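Local coordinates for pseudoperoxidase (Leishmania major, PDB 5VIA), which binds heme b, with its iron held by cysteine and histidine, as a pseudoperoxidase of the peroxidase family, at residues R30-V43 against S59-M73. Sequence-based numbering, arbitrary orientation.
Sequences RPDLAATSIRTAFV and SCAVVRGLDDVAGIM. With HEM (protoporphyrin IX containing Fe), chain B.
The guanidinium of Arg-39 has Leu-66 CD2 over one face and, round its edge, the carbonyl oxygens of Cys-60, Val-62, Arg-64 and Gly-65. Arg-39 NH1 donates to Cys-60 O at 2.7 Å and, less closely, to Val-62 O, while Arg-39 NH2 runs almost straight (165°) into Arg-64 O at 2.9 Å. Three bonds in or near its plane thus fix the group's rotation and tie the turning loop to helix 33-43. The Phe-42 ring takes the heme methyl CMC on one face and meets Ser-59 OG and Cys-60 SG at its edge. With CG anti to the backbone N (chi1 170°), Phe-42 lies on the same side of the porphyrin as Cys-60 SG, which binds heme FE at 2.5 Å.

At the other end, Leu-33 CD1 lies over one face of the Arg-30 guanidinium, whose edge joins a salt-bridge network: NE and NH2 pair with the two Asp-32 oxygens, and Arg-30 NH2 also meets Asp-68 OD2 at 2.8 Å from above the carboxylate plane. Between these polar ends, Val-69 sits as a knob among Leu-33, Thr-36, Ser-37 and Thr-40, where the helix axes cross at -88°. Thr-36 OG1 also donates to heme O1D at 2.7 Å. This is one wall of the heme pocket in a helical peroxidase fold, with Cys-60 and His-159 as the two axial ligands of the iron.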
ATOM      1  N   ARG A  30      -6.934  13.873  10.593  1.00 42.45           N
ATOM      2  CA  ARG A  30      -7.187  13.426   9.228  1.00 41.99           C
ATOM      3  C   ARG A  30      -7.049  11.900   9.164  1.00 40.42           C
ATOM      4  O   ARG A  30      -6.051  11.388   8.649  1.00 38.44           O
ATOM      5  CB  ARG A  30      -6.185  14.068   8.252  1.00 41.21           C
ATOM      6  CG  ARG A  30      -6.340  15.582   8.066  1.00 46.65           C
ATOM      7  CD  ARG A  30      -7.560  15.918   7.211  1.00 47.82           C
ATOM      8  NE  ARG A  30      -7.572  15.136   5.970  1.00 48.67           N
ATOM      9  CZ  ARG A  30      -7.301  15.620   4.759  1.00 49.19           C
ATOM     10  NH1 ARG A  30      -6.997  16.901   4.595  1.00 50.80           N
ATOM     11  NH2 ARG A  30      -7.335  14.814   3.703  1.00 48.69           N
ATOM     12  N   PRO A  31      -8.050  11.173   9.698  1.00 40.31           N
ATOM     13  CA  PRO A  31      -8.002   9.709   9.804  1.00 38.11           C
ATOM     14  C   PRO A  31      -7.865   9.026   8.457  1.00 34.48           C
ATOM     15  O   PRO A  31      -7.378   7.903   8.406  1.00 33.70           O
ATOM     16  CB  PRO A  31      -9.360   9.355  10.417  1.00 38.55           C
ATOM     17  CG  PRO A  31      -9.826  10.587  11.085  1.00 39.81           C
ATOM     18  CD  PRO A  31      -9.299  11.723  10.261  1.00 40.53           C
ATOM     19  N   ASP A  32      -8.301   9.690   7.390  1.00 39.89           N
ATOM     20  CA  ASP A  32      -8.270   9.105   6.056  1.00 37.76           C
ATOM     21  C   ASP A  32      -6.857   9.011   5.498  1.00 37.33           C
ATOM     22  O   ASP A  32      -6.589   8.201   4.609  1.00 37.53           O
ATOM     23  CB  ASP A  32      -9.149   9.913   5.095  1.00 40.69           C
ATOM     24  CG  ASP A  32      -8.738  11.375   4.997  1.00 46.70           C
ATOM     25  OD1 ASP A  32      -8.912  12.133   5.987  1.00 49.51           O
ATOM     26  OD2 ASP A  32      -8.265  11.781   3.910  1.00 48.50           O
ATOM     27  N   LEU A  33      -5.961   9.850   6.013  1.00 33.88           N
ATOM     28  CA  LEU A  33      -4.594   9.924   5.491  1.00 33.81           C
ATOM     29  C   LEU A  33      -3.682   8.825   6.022  1.00 32.79           C
ATOM     30  O   LEU A  33      -2.548   8.667   5.555  1.00 32.66           O
ATOM     31  CB  LEU A  33      -3.993  11.303   5.774  1.00 34.65           C
ATOM     32  CG  LEU A  33      -4.734  12.449   5.084  1.00 37.84           C
ATOM     33  CD1 LEU A  33      -4.009  13.768   5.272  1.00 39.82           C
ATOM     34  CD2 LEU A  33      -4.898  12.130   3.602  1.00 38.81           C
ATOM     35  N   ALA A  34      -4.158   8.062   6.997  1.00 30.61           N
ATOM     36  CA  ALA A  34      -3.361   6.941   7.489  1.00 30.31           C
ATOM     37  C   ALA A  34      -3.228   5.891   6.409  1.00 31.29           C
ATOM     38  O   ALA A  34      -2.112   5.429   6.095  1.00 29.03           O
ATOM     39  CB  ALA A  34      -3.978   6.348   8.733  1.00 29.95           C
ATOM     40  N   ALA A  35      -4.355   5.489   5.828  1.00 26.94           N
ATOM     41  CA  ALA A  35      -4.268   4.498   4.762  1.00 27.56           C
ATOM     42  C   ALA A  35      -3.554   5.048   3.517  1.00 26.31           C
ATOM     43  O   ALA A  35      -2.806   4.324   2.845  1.00 26.28           O
ATOM     44  CB  ALA A  35      -5.638   3.945   4.421  1.00 27.73           C
ATOM     45  N   THR A  36      -3.771   6.319   3.195  1.00 26.55           N
ATOM     46  CA  THR A  36      -3.074   6.896   2.048  1.00 26.32           C
ATOM     47  C   THR A  36      -1.546   6.910   2.281  1.00 29.07           C
ATOM     48  O   THR A  36      -0.760   6.698   1.342  1.00 27.22           O
ATOM     49  CB  THR A  36      -3.577   8.303   1.708  1.00 28.36           C
ATOM     50  OG1 THR A  36      -5.011   8.347   1.821  1.00 28.57           O
ATOM     51  CG2 THR A  36      -3.165   8.659   0.278  1.00 29.22           C
ATOM     52  N   SER A  37      -1.127   7.132   3.526  1.00 27.18           N
ATOM     53  CA  SER A  37       0.296   7.107   3.843  1.00 26.79           C
ATOM     54  C   SER A  37       0.856   5.696   3.676  1.00 27.45           C
ATOM     55  O   SER A  37       2.013   5.527   3.292  1.00 28.44           O
ATOM     56  CB  SER A  37       0.552   7.622   5.258  1.00 27.96           C
ATOM     57  OG  SER A  37       0.009   8.928   5.429  1.00 29.98           O
ATOM     58  N   ILE A  38       0.035   4.686   3.950  1.00 26.46           N
ATOM     59  CA  ILE A  38       0.450   3.302   3.755  1.00 26.44           C
ATOM     60  C   ILE A  38       0.588   3.037   2.265  1.00 26.46           C
ATOM     61  O   ILE A  38       1.589   2.467   1.825  1.00 24.98           O
ATOM     62  CB  ILE A  38      -0.555   2.302   4.357  1.00 24.93           C
ATOM     63  CG1 ILE A  38      -0.578   2.431   5.878  1.00 26.00           C
ATOM     64  CG2 ILE A  38      -0.213   0.856   3.927  1.00 24.65           C
ATOM     65  CD1 ILE A  38      -1.676   1.615   6.526  1.00 25.25           C
ATOM     66  N   ARG A  39      -0.404   3.472   1.482  1.00 25.92           N
ATOM     67  CA  ARG A  39      -0.324   3.317   0.038  1.00 26.51           C
ATOM     68  C   ARG A  39       0.957   3.963  -0.504  1.00 27.75           C
ATOM     69  O   ARG A  39       1.607   3.414  -1.384  1.00 27.24           O
ATOM     70  CB  ARG A  39      -1.536   3.924  -0.673  1.00 27.32           C
ATOM     71  CG  ARG A  39      -1.318   3.929  -2.188  1.00 30.79           C
ATOM     72  CD  ARG A  39      -2.588   4.127  -3.000  1.00 31.77           C
ATOM     73  NE  ARG A  39      -2.986   5.507  -3.062  1.00 36.19           N
ATOM     74  CZ  ARG A  39      -2.608   6.363  -4.004  1.00 34.75           C
ATOM     75  NH1 ARG A  39      -1.794   5.983  -4.976  1.00 33.96           N
ATOM     76  NH2 ARG A  39      -3.048   7.603  -3.956  1.00 30.56           N
ATOM     77  N   THR A  40       1.301   5.123   0.047  1.00 27.11           N
ATOM     78  CA  THR A  40       2.501   5.845  -0.351  1.00 27.16           C
ATOM     79  C   THR A  40       3.788   5.018  -0.217  1.00 27.98           C
ATOM     80  O   THR A  40       4.715   5.191  -1.001  1.00 28.39           O
ATOM     81  CB  THR A  40       2.613   7.141   0.443  1.00 31.80           C
ATOM     82  OG1 THR A  40       1.434   7.923   0.210  1.00 31.75           O
ATOM     83  CG2 THR A  40       3.800   7.939  -0.011  1.00 34.86           C
ATOM     84  N   ALA A  41       3.853   4.121   0.762  1.00 26.99           N
ATOM     85  CA  ALA A  41       5.049   3.291   0.899  1.00 27.18           C
ATOM     86  C   ALA A  41       5.177   2.390  -0.318  1.00 27.46           C
ATOM     87  O   ALA A  41       6.289   2.127  -0.791  1.00 25.97           O
ATOM     88  CB  ALA A  41       5.005   2.474   2.161  1.00 26.88           C
ATOM     89  N   PHE A  42       4.035   1.900  -0.804  1.00 22.88           N
ATOM     90  CA  PHE A  42       4.003   1.093  -2.019  1.00 23.48           C
ATOM     91  C   PHE A  42       4.277   1.916  -3.275  1.00 24.41           C
ATOM     92  O   PHE A  42       5.058   1.493  -4.142  1.00 23.23           O
ATOM     93  CB  PHE A  42       2.673   0.315  -2.153  1.00 22.66           C
ATOM     94  CG  PHE A  42       2.486  -0.333  -3.505  1.00 23.79           C
ATOM     95  CD1 PHE A  42       3.424  -1.246  -3.994  1.00 22.09           C
ATOM     96  CD2 PHE A  42       1.382  -0.034  -4.288  1.00 24.88           C
ATOM     97  CE1 PHE A  42       3.256  -1.842  -5.241  1.00 23.02           C
ATOM     98  CE2 PHE A  42       1.209  -0.618  -5.531  1.00 26.96           C
ATOM     99  CZ  PHE A  42       2.151  -1.524  -6.013  1.00 27.04           C
ATOM    100  N   VAL A  43       3.639   3.082  -3.390  1.00 22.18           N
ATOM    101  CA  VAL A  43       3.915   3.978  -4.513  1.00 21.16           C
ATOM    102  C   VAL A  43       5.431   4.211  -4.654  1.00 23.71           C
ATOM    103  O   VAL A  43       5.997   4.068  -5.750  1.00 22.54           O
ATOM    104  CB  VAL A  43       3.192   5.340  -4.341  1.00 23.66           C
ATOM    105  CG1 VAL A  43       3.491   6.243  -5.496  1.00 23.54           C
ATOM    106  CG2 VAL A  43       1.678   5.132  -4.221  1.00 23.71           C
ATOM    107  N   SER A  59      -1.947  -1.151 -10.750  1.00 25.72           N
ATOM    108  CA  SER A  59      -1.829  -1.118  -9.298  1.00 24.17           C
ATOM    109  C   SER A  59      -2.112   0.288  -8.833  1.00 22.87           C
ATOM    110  O   SER A  59      -2.309   1.184  -9.659  1.00 25.80           O
ATOM    111  CB  SER A  59      -0.415  -1.508  -8.852  1.00 22.36           C
ATOM    112  OG  SER A  59       0.468  -0.417  -9.033  1.00 22.89           O
ATOM    113  N   CYS A  60      -2.123   0.505  -7.523  1.00 27.59           N
ATOM    114  CA  CYS A  60      -2.350   1.850  -7.009  1.00 27.37           C
ATOM    115  C   CYS A  60      -1.057   2.655  -6.873  1.00 27.40           C
ATOM    116  O   CYS A  60      -1.034   3.691  -6.202  1.00 25.76           O
ATOM    117  CB  CYS A  60      -3.091   1.812  -5.671  1.00 26.93           C
ATOM    118  SG  CYS A  60      -2.148   0.996  -4.371  1.00 25.50           S
ATOM    119  N   ALA A  61       0.006   2.209  -7.544  1.00 26.38           N
ATOM    120  CA  ALA A  61       1.254   2.962  -7.560  1.00 26.56           C
ATOM    121  C   ALA A  61       1.162   4.183  -8.463  1.00 28.88           C
ATOM    122  O   ALA A  61       2.118   4.513  -9.172  1.00 28.71           O
ATOM    123  CB  ALA A  61       2.428   2.051  -8.009  1.00 26.09           C
ATOM    124  N   VAL A  62       0.015   4.856  -8.461  1.00 29.65           N
ATOM    125  CA  VAL A  62      -0.121   6.073  -9.242  1.00 29.37           C
ATOM    126  C   VAL A  62       0.294   7.251  -8.374  1.00 27.62           C
ATOM    127  O   VAL A  62       0.274   7.161  -7.150  1.00 30.28           O
ATOM    128  CB  VAL A  62      -1.561   6.268  -9.814  1.00 34.39           C
ATOM    129  CG1 VAL A  62      -1.966   5.082 -10.693  1.00 32.53           C
ATOM    130  CG2 VAL A  62      -2.579   6.492  -8.704  1.00 32.45           C
ATOM    131  N   VAL A  63       0.676   8.350  -9.005  1.00 35.30           N
ATOM    132  CA  VAL A  63       1.181   9.502  -8.275  1.00 35.94           C
ATOM    133  C   VAL A  63       0.027  10.385  -7.802  1.00 36.83           C
ATOM    134  O   VAL A  63       0.221  11.327  -7.018  1.00 36.96           O
ATOM    135  CB  VAL A  63       2.132  10.320  -9.155  1.00 37.96           C
ATOM    136  CG1 VAL A  63       1.359  11.087 -10.213  1.00 40.82           C
ATOM    137  CG2 VAL A  63       2.934  11.272  -8.316  1.00 41.54           C
ATOM    138  N   ARG A  64      -1.177  10.068  -8.273  1.00 31.78           N
ATOM    139  CA  ARG A  64      -2.344  10.909  -8.008  1.00 32.64           C
ATOM    140  C   ARG A  64      -2.902  10.693  -6.602  1.00 33.10           C
ATOM    141  O   ARG A  64      -2.727   9.634  -6.006  1.00 32.71           O
ATOM    142  CB  ARG A  64      -3.432  10.662  -9.060  1.00 35.37           C
ATOM    143  CG  ARG A  64      -2.980  10.887 -10.516  1.00 38.35           C
ATOM    144  CD  ARG A  64      -4.143  10.745 -11.525  1.00 38.54           C
ATOM    145  NE  ARG A  64      -4.774   9.421 -11.448  1.00 37.74           N
ATOM    146  CZ  ARG A  64      -4.443   8.378 -12.212  1.00 39.51           C
ATOM    147  NH1 ARG A  64      -3.493   8.489 -13.132  1.00 37.57           N
ATOM    148  NH2 ARG A  64      -5.071   7.216 -12.066  1.00 39.25           N
ATOM    149  N   GLY A  65      -3.554  11.723  -6.069  1.00 35.27           N
ATOM    150  CA  GLY A  65      -4.192  11.632  -4.770  1.00 35.21           C
ATOM    151  C   GLY A  65      -3.254  11.584  -3.579  1.00 35.05           C
ATOM    152  O   GLY A  65      -3.582  10.974  -2.562  1.00 35.13           O
ATOM    153  N   LEU A  66      -2.095  12.228  -3.685  1.00 36.19           N
ATOM    154  CA  LEU A  66      -1.104  12.155  -2.613  1.00 33.89           C
ATOM    155  C   LEU A  66      -0.748  13.534  -2.062  1.00 34.21           C
ATOM    156  O   LEU A  66       0.209  13.656  -1.293  1.00 34.77           O
ATOM    157  CB  LEU A  66       0.164  11.454  -3.106  1.00 35.69           C
ATOM    158  CG  LEU A  66       0.053   9.982  -3.498  1.00 32.80           C
ATOM    159  CD1 LEU A  66       1.407   9.464  -3.960  1.00 32.47           C
ATOM    160  CD2 LEU A  66      -0.481   9.170  -2.325  1.00 31.64           C
ATOM    161  N   ASP A  67      -1.511  14.560  -2.455  1.00 37.78           N
ATOM    162  CA  ASP A  67      -1.251  15.938  -2.022  1.00 43.29           C
ATOM    163  C   ASP A  67      -1.346  16.108  -0.507  1.00 42.27           C
ATOM    164  O   ASP A  67      -0.506  16.778   0.107  1.00 42.74           O
ATOM    165  CB  ASP A  67      -2.220  16.928  -2.691  1.00 46.00           C
ATOM    166  CG  ASP A  67      -1.796  17.321  -4.101  1.00 50.55           C
ATOM    167  OD1 ASP A  67      -0.660  16.996  -4.506  1.00 50.11           O
ATOM    168  OD2 ASP A  67      -2.601  17.984  -4.804  1.00 54.92           O
ATOM    169  N   ASP A  68      -2.383  15.523   0.088  1.00 42.41           N
ATOM    170  CA  ASP A  68      -2.615  15.680   1.518  1.00 42.06           C
ATOM    171  C   ASP A  68      -1.538  14.915   2.301  1.00 40.93           C
ATOM    172  O   ASP A  68      -1.024  15.413   3.307  1.00 41.01           O
ATOM    173  CB  ASP A  68      -4.034  15.233   1.901  1.00 44.00           C
ATOM    174  CG  ASP A  68      -5.108  16.222   1.457  1.00 48.18           C
ATOM    175  OD1 ASP A  68      -4.793  17.411   1.250  1.00 50.21           O
ATOM    176  OD2 ASP A  68      -6.284  15.817   1.325  1.00 48.84           O
ATOM    177  N   VAL A  69      -1.178  13.725   1.823  1.00 37.10           N
ATOM    178  CA  VAL A  69      -0.055  12.982   2.404  1.00 37.85           C
ATOM    179  C   VAL A  69       1.243  13.772   2.314  1.00 38.79           C
ATOM    180  O   VAL A  69       2.007  13.817   3.274  1.00 38.37           O
ATOM    181  CB  VAL A  69       0.145  11.612   1.727  1.00 37.96           C
ATOM    182  CG1 VAL A  69       1.493  10.991   2.118  1.00 38.25           C
ATOM    183  CG2 VAL A  69      -0.972  10.696   2.127  1.00 36.63           C
ATOM    184  N   ALA A  70       1.484  14.406   1.167  1.00 41.29           N
ATOM    185  CA  ALA A  70       2.679  15.221   0.998  1.00 41.47           C
ATOM    186  C   ALA A  70       2.654  16.371   1.992  1.00 43.63           C
ATOM    187  O   ALA A  70       3.702  16.811   2.463  1.00 45.61           O
ATOM    188  CB  ALA A  70       2.783  15.740  -0.417  1.00 43.18           C
ATOM    189  N   GLY A  71       1.452  16.856   2.301  1.00 41.46           N
ATOM    190  CA  GLY A  71       1.261  17.830   3.362  1.00 42.37           C
ATOM    191  C   GLY A  71       1.815  17.344   4.698  1.00 41.72           C
ATOM    192  O   GLY A  71       2.572  18.059   5.353  1.00 44.35           O
ATOM    193  N   ILE A  72       1.444  16.133   5.105  1.00 39.94           N
ATOM    194  CA  ILE A  72       1.942  15.566   6.360  1.00 41.87           C
ATOM    195  C   ILE A  72       3.461  15.315   6.320  1.00 40.98           C
ATOM    196  O   ILE A  72       4.174  15.588   7.290  1.00 42.08           O
ATOM    197  CB  ILE A  72       1.174  14.268   6.733  1.00 41.42           C
ATOM    198  CG1 ILE A  72      -0.297  14.593   7.040  1.00 42.29           C
ATOM    199  CG2 ILE A  72       1.824  13.557   7.929  1.00 38.76           C
ATOM    200  CD1 ILE A  72      -1.083  13.433   7.649  1.00 42.87           C
ATOM    201  N   MET A  73       3.950  14.807   5.192  1.00 46.35           N
ATOM    202  CA  MET A  73       5.374  14.556   5.010  1.00 47.37           C
ATOM    203  C   MET A  73       6.184  15.830   5.163  1.00 49.10           C
ATOM    204  O   MET A  73       7.268  15.813   5.752  1.00 51.10           O
ATOM    205  CB  MET A  73       5.638  13.968   3.625  1.00 48.89           C
ATOM    206  CG  MET A  73       4.895  12.689   3.324  1.00 49.55           C
ATOM    207  SD  MET A  73       5.463  11.311   4.329  1.00 52.47           S
ATOM    208  CE  MET A  73       4.756   9.931   3.424  1.00 46.57           C
TER
HETATM  209  CHA HEM B 500      -5.858   1.524  -2.662  1.00 25.64           C
HETATM  210  CHB HEM B 500      -5.346  -1.564  -6.398  1.00 20.37           C
HETATM  211  CHC HEM B 500      -1.140  -2.988  -4.436  1.00 21.94           C
HETATM  212  CHD HEM B 500      -2.043  -0.451  -0.371  1.00 23.87           C
HETATM  213  C1A HEM B 500      -6.020   0.867  -3.857  1.00 23.55           C
HETATM  214  C2A HEM B 500      -7.026   1.199  -4.841  1.00 21.81           C
HETATM  215  C3A HEM B 500      -6.894   0.368  -5.869  1.00 19.68           C
HETATM  216  C4A HEM B 500      -5.791  -0.545  -5.578  1.00 19.96           C
HETATM  217  CMA HEM B 500      -7.755   0.355  -7.146  1.00 26.69           C
HETATM  218  CAA HEM B 500      -8.037   2.362  -4.724  1.00 22.76           C
HETATM  219  CBA HEM B 500      -7.193   3.613  -5.032  1.00 17.79           C
HETATM  220  CGA HEM B 500      -7.989   4.898  -4.965  1.00 26.20           C
HETATM  221  O1A HEM B 500      -8.948   5.049  -5.761  1.00 27.38           O
HETATM  222  O2A HEM B 500      -7.639   5.785  -4.138  1.00 25.36           O
HETATM  223  C1B HEM B 500      -4.144  -2.221  -6.228  1.00 24.43           C
HETATM  224  C2B HEM B 500      -3.566  -3.221  -7.094  1.00 20.83           C
HETATM  225  C3B HEM B 500      -2.390  -3.612  -6.580  1.00 26.03           C
HETATM  226  C4B HEM B 500      -2.199  -2.894  -5.322  1.00 26.16           C
HETATM  227  CMB HEM B 500      -4.195  -3.708  -8.408  1.00 19.27           C
HETATM  228  CAB HEM B 500      -1.477  -4.675  -7.242  1.00 27.17           C
HETATM  229  CBB HEM B 500      -0.151  -4.684  -7.068  1.00 22.93           C
HETATM  230  C1C HEM B 500      -1.011  -2.445  -3.169  1.00 20.65           C
HETATM  231  C2C HEM B 500       0.086  -2.680  -2.221  1.00 20.54           C
HETATM  232  C3C HEM B 500      -0.177  -1.964  -1.095  1.00 19.91           C
HETATM  233  C4C HEM B 500      -1.439  -1.268  -1.302  1.00 21.01           C
HETATM  234  CMC HEM B 500       1.312  -3.587  -2.525  1.00 19.51           C
HETATM  235  CAC HEM B 500       0.596  -1.776   0.231  1.00 21.12           C
HETATM  236  CBC HEM B 500       1.836  -2.243   0.433  1.00 45.69           C
HETATM  237  C1D HEM B 500      -3.166   0.310  -0.591  1.00 20.90           C
HETATM  238  C2D HEM B 500      -3.786   1.184   0.383  1.00 20.79           C
HETATM  239  C3D HEM B 500      -4.982   1.799  -0.331  1.00 21.50           C
HETATM  240  C4D HEM B 500      -4.960   1.234  -1.665  1.00 21.37           C
HETATM  241  CMD HEM B 500      -3.335   1.441   1.838  1.00 22.63           C
HETATM  242  CAD HEM B 500      -5.983   2.833   0.249  1.00 19.04           C
HETATM  243  CBD HEM B 500      -5.347   4.201  -0.035  1.00 21.88           C
HETATM  244  CGD HEM B 500      -6.226   5.335   0.437  1.00 27.99           C
HETATM  245  O1D HEM B 500      -5.928   6.516   0.089  1.00 26.21           O
HETATM  246  O2D HEM B 500      -7.220   5.050   1.151  1.00 21.51           O
HETATM  247  NA  HEM B 500      -5.282  -0.212  -4.334  1.00 21.47           N
HETATM  248  NB  HEM B 500      -3.296  -2.052  -5.155  1.00 21.70           N
HETATM  249  NC  HEM B 500      -1.926  -1.576  -2.566  1.00 22.92           N
HETATM  250  ND  HEM B 500      -3.890   0.353  -1.779  1.00 21.48           N
HETATM  251 FE   HEM B 500      -3.593  -0.829  -3.508  1.00 28.24          FE